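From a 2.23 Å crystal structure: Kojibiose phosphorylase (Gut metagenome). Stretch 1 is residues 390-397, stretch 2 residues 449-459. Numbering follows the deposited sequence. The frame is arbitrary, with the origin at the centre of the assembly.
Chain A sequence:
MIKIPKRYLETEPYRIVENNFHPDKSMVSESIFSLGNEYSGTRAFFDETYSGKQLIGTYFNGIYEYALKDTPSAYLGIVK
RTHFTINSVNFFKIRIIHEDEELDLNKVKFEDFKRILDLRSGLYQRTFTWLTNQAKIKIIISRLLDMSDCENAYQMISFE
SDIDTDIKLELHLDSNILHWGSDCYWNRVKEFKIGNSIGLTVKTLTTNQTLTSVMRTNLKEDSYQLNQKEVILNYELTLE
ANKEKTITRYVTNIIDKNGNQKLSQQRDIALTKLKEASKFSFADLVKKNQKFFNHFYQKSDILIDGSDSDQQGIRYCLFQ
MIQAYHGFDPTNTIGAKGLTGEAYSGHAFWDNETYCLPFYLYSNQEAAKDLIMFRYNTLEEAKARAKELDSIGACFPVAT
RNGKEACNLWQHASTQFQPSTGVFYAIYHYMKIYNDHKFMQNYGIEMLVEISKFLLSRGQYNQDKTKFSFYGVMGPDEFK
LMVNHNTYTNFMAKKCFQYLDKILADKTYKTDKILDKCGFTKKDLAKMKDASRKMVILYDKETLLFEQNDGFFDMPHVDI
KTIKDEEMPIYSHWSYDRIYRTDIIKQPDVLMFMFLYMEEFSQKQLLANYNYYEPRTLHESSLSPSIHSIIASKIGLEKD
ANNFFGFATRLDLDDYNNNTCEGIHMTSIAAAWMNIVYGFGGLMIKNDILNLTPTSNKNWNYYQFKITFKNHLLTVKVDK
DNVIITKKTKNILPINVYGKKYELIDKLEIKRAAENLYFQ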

# COMPACT_ATOMS: atom_id res chain seq x y z
N ASP A 390 1.21 14.25 -11.90
CA ASP A 390 0.91 15.71 -11.84
C ASP A 390 2.15 16.53 -12.24
O ASP A 390 2.37 17.62 -11.67
CB ASP A 390 0.36 16.09 -10.46
CG ASP A 390 -1.07 15.59 -10.24
OD1 ASP A 390 -1.65 15.05 -11.19
OD2 ASP A 390 -1.58 15.73 -9.13
N SER A 391 2.89 16.02 -13.23
CA SER A 391 4.12 16.61 -13.79
C SER A 391 3.99 16.67 -15.30
O SER A 391 2.96 16.15 -15.81
CB SER A 391 5.33 15.80 -13.34
OG SER A 391 5.43 15.81 -11.92
N ILE A 392 4.97 17.27 -15.98
CA ILE A 392 5.08 17.30 -17.47
C ILE A 392 6.41 16.69 -17.91
O ILE A 392 7.18 16.20 -17.03
CB ILE A 392 4.85 18.73 -18.01
CG1 ILE A 392 5.83 19.75 -17.44
CG2 ILE A 392 3.38 19.15 -17.79
CD1 ILE A 392 5.87 21.05 -18.25
N GLY A 393 6.65 16.62 -19.21
CA GLY A 393 7.85 15.95 -19.76
C GLY A 393 7.72 14.44 -19.67
O GLY A 393 6.60 13.92 -19.83
N ALA A 394 8.83 13.74 -19.48
CA ALA A 394 8.89 12.26 -19.56
C ALA A 394 9.45 11.70 -18.24
O ALA A 394 10.60 12.03 -17.90
CB ALA A 394 9.71 11.84 -20.76
N CYS A 395 8.61 10.96 -17.52
CA CYS A 395 8.96 10.23 -16.28
C CYS A 395 9.06 8.75 -16.65
O CYS A 395 8.00 8.11 -16.76
CB CYS A 395 7.93 10.43 -15.18
SG CYS A 395 8.32 9.49 -13.68
N PHE A 396 10.26 8.27 -16.95
CA PHE A 396 10.47 6.85 -17.31
C PHE A 396 10.18 5.99 -16.08
O PHE A 396 10.58 6.31 -14.95
CB PHE A 396 11.87 6.63 -17.88
CG PHE A 396 12.02 7.07 -19.31
CD1 PHE A 396 11.62 6.23 -20.34
CD2 PHE A 396 12.51 8.32 -19.61
CE1 PHE A 396 11.71 6.65 -21.66
CE2 PHE A 396 12.59 8.74 -20.93
CZ PHE A 396 12.19 7.91 -21.95
N PRO A 397 9.50 4.85 -16.26
CA PRO A 397 9.03 4.06 -15.14
C PRO A 397 10.10 3.24 -14.41
O PRO A 397 11.11 2.92 -15.00
CB PRO A 397 8.00 3.13 -15.81
CG PRO A 397 8.58 2.92 -17.21
CD PRO A 397 9.11 4.29 -17.57
N VAL A 449 15.41 16.85 -23.39
CA VAL A 449 14.51 18.02 -23.12
C VAL A 449 13.31 17.48 -22.35
O VAL A 449 12.93 18.09 -21.34
CB VAL A 449 14.12 18.77 -24.41
CG1 VAL A 449 12.92 19.69 -24.21
CG2 VAL A 449 15.31 19.54 -24.96
N GLU A 450 12.74 16.37 -22.80
CA GLU A 450 11.55 15.76 -22.15
C GLU A 450 11.91 15.36 -20.71
O GLU A 450 11.08 15.65 -19.83
CB GLU A 450 11.01 14.57 -22.95
CG GLU A 450 10.44 14.96 -24.31
CD GLU A 450 9.20 15.85 -24.30
OE1 GLU A 450 8.65 16.11 -23.21
OE2 GLU A 450 8.81 16.31 -25.40
N ILE A 451 13.06 14.72 -20.47
CA ILE A 451 13.46 14.27 -19.10
C ILE A 451 13.67 15.51 -18.24
O ILE A 451 13.15 15.53 -17.11
CB ILE A 451 14.70 13.36 -19.10
CG1 ILE A 451 14.42 12.02 -19.78
CG2 ILE A 451 15.22 13.17 -17.68
CD1 ILE A 451 15.67 11.34 -20.26
N SER A 452 14.36 16.53 -18.75
CA SER A 452 14.61 17.80 -18.03
C SER A 452 13.27 18.45 -17.66
O SER A 452 13.13 18.87 -16.51
CB SER A 452 15.51 18.72 -18.80
OG SER A 452 16.75 18.07 -19.04
N LYS A 453 12.31 18.50 -18.58
CA LYS A 453 10.94 19.05 -18.30
C LYS A 453 10.30 18.34 -17.10
O LYS A 453 9.73 19.02 -16.23
CB LYS A 453 10.06 18.87 -19.53
CG LYS A 453 10.20 19.98 -20.56
CD LYS A 453 9.48 19.69 -21.86
CE LYS A 453 7.98 19.51 -21.74
NZ LYS A 453 7.45 18.74 -22.90
N PHE A 454 10.37 17.00 -17.05
CA PHE A 454 9.83 16.24 -15.90
C PHE A 454 10.55 16.64 -14.61
O PHE A 454 9.89 16.94 -13.62
CB PHE A 454 9.92 14.74 -16.14
CG PHE A 454 9.66 13.92 -14.92
CD1 PHE A 454 8.43 13.99 -14.28
CD2 PHE A 454 10.64 13.08 -14.40
CE1 PHE A 454 8.19 13.23 -13.14
CE2 PHE A 454 10.38 12.33 -13.26
CZ PHE A 454 9.16 12.41 -12.64
N LEU A 455 11.88 16.70 -14.65
CA LEU A 455 12.71 16.96 -13.45
C LEU A 455 12.40 18.36 -12.92
O LEU A 455 12.39 18.52 -11.69
CB LEU A 455 14.19 16.79 -13.80
CG LEU A 455 14.66 15.35 -13.99
CD1 LEU A 455 16.17 15.31 -14.26
CD2 LEU A 455 14.32 14.47 -12.80
N LEU A 456 12.14 19.32 -13.82
CA LEU A 456 11.86 20.74 -13.47
C LEU A 456 10.44 20.92 -12.93
O LEU A 456 10.24 21.87 -12.17
CB LEU A 456 12.06 21.63 -14.71
CG LEU A 456 13.51 21.96 -15.04
CD1 LEU A 456 13.63 22.57 -16.43
CD2 LEU A 456 14.10 22.89 -13.99
N SER A 457 9.49 20.07 -13.33
CA SER A 457 8.09 20.10 -12.86
C SER A 457 7.90 19.29 -11.57
O SER A 457 7.08 19.70 -10.75
CB SER A 457 7.15 19.64 -13.92
OG SER A 457 7.61 18.44 -14.51
N ARG A 458 8.57 18.15 -11.41
CA ARG A 458 8.42 17.29 -10.21
C ARG A 458 9.33 17.86 -9.12
O ARG A 458 8.98 17.78 -7.92
CB ARG A 458 8.74 15.82 -10.55
CG ARG A 458 8.74 14.87 -9.35
CD ARG A 458 7.46 14.99 -8.55
NE ARG A 458 7.36 14.06 -7.42
CZ ARG A 458 7.97 14.21 -6.25
NH1 ARG A 458 8.74 15.25 -5.99
NH2 ARG A 458 7.77 13.31 -5.31
N GLY A 459 10.48 18.39 -9.53
CA GLY A 459 11.34 19.21 -8.65
C GLY A 459 10.61 20.46 -8.22
O GLY A 459 9.80 20.96 -9.01
O HOH W 1 4.54 17.76 -21.35

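An irregular segment, 390-397, runs along one side of the helix that spans 449-458, and the two bury 546 Å² between them. Two hydrogen bonds join them, both given by backbone amides of the segment. The amide of I392 donates to the side chain of S457 (N to OG, 3.2 Å), and an N-H...O angle of 167° makes this bond nearly straight. S457 OG also lies 2.8 Å from K453 O and 2.9 Å from F454 O, within its own helix; its single proton can serve either carbonyl, and the coordinates do not decide between them. In either case the hydroxyl oxygen can accept from I392 while donating back to the helix.

The second bond runs from A394 N to E450 O, 3.0 Å at 148°. That carbonyl is already engaged in the helix, accepting from F454 N (F454 N to E450 O, 3.2 Å), so it takes two amide donors; G393 CA adds a CA-H...O contact to the same oxygen at 3.2 Å. Between these two amides, G393 N turns to water 1 (N to water O, 3.2 Å). The water also accepts a weak hydrogen bond from K453 NZ at 3.4 Å and so links the segment to the helix. K453 NZ is held more firmly by its salt bridge to E450 OE1, 2.9 Å away and one helical turn back, and has a further partner elsewhere in the structure. Across this contact the carbonyl of I392 gains no hydrogen bond: its O is 3.3 Å from F454 N, but the angle is too poor, and that amide already donates to E450 O.

The closest CA-CA pair is G393 and F454, with G393 CA 4.3 Å from F454 CA. An ideal CB on G393 would sit 2.3 Å from E450 O, 2.4 Å from F454 N and 2.7 Å from K453 CB, and the positive phi of 74° independently favours glycine.

Apolar contacts centre on the F454 ring. C395 CB lies over one face, 3.4 Å from the ring centroid and 11° off the normal, a CH-pi contact; its SG sits obliquely, 3.2 Å from F454 CZ. S391 CB meets the ring edge at F454 CD1, 3.7 Å away, while S391 OG is hydrogen-bonded just outside the two stretches. Farther along, F396 brings its ring edge to I451, with F396 CE2 3.9 Å from I451 CG1.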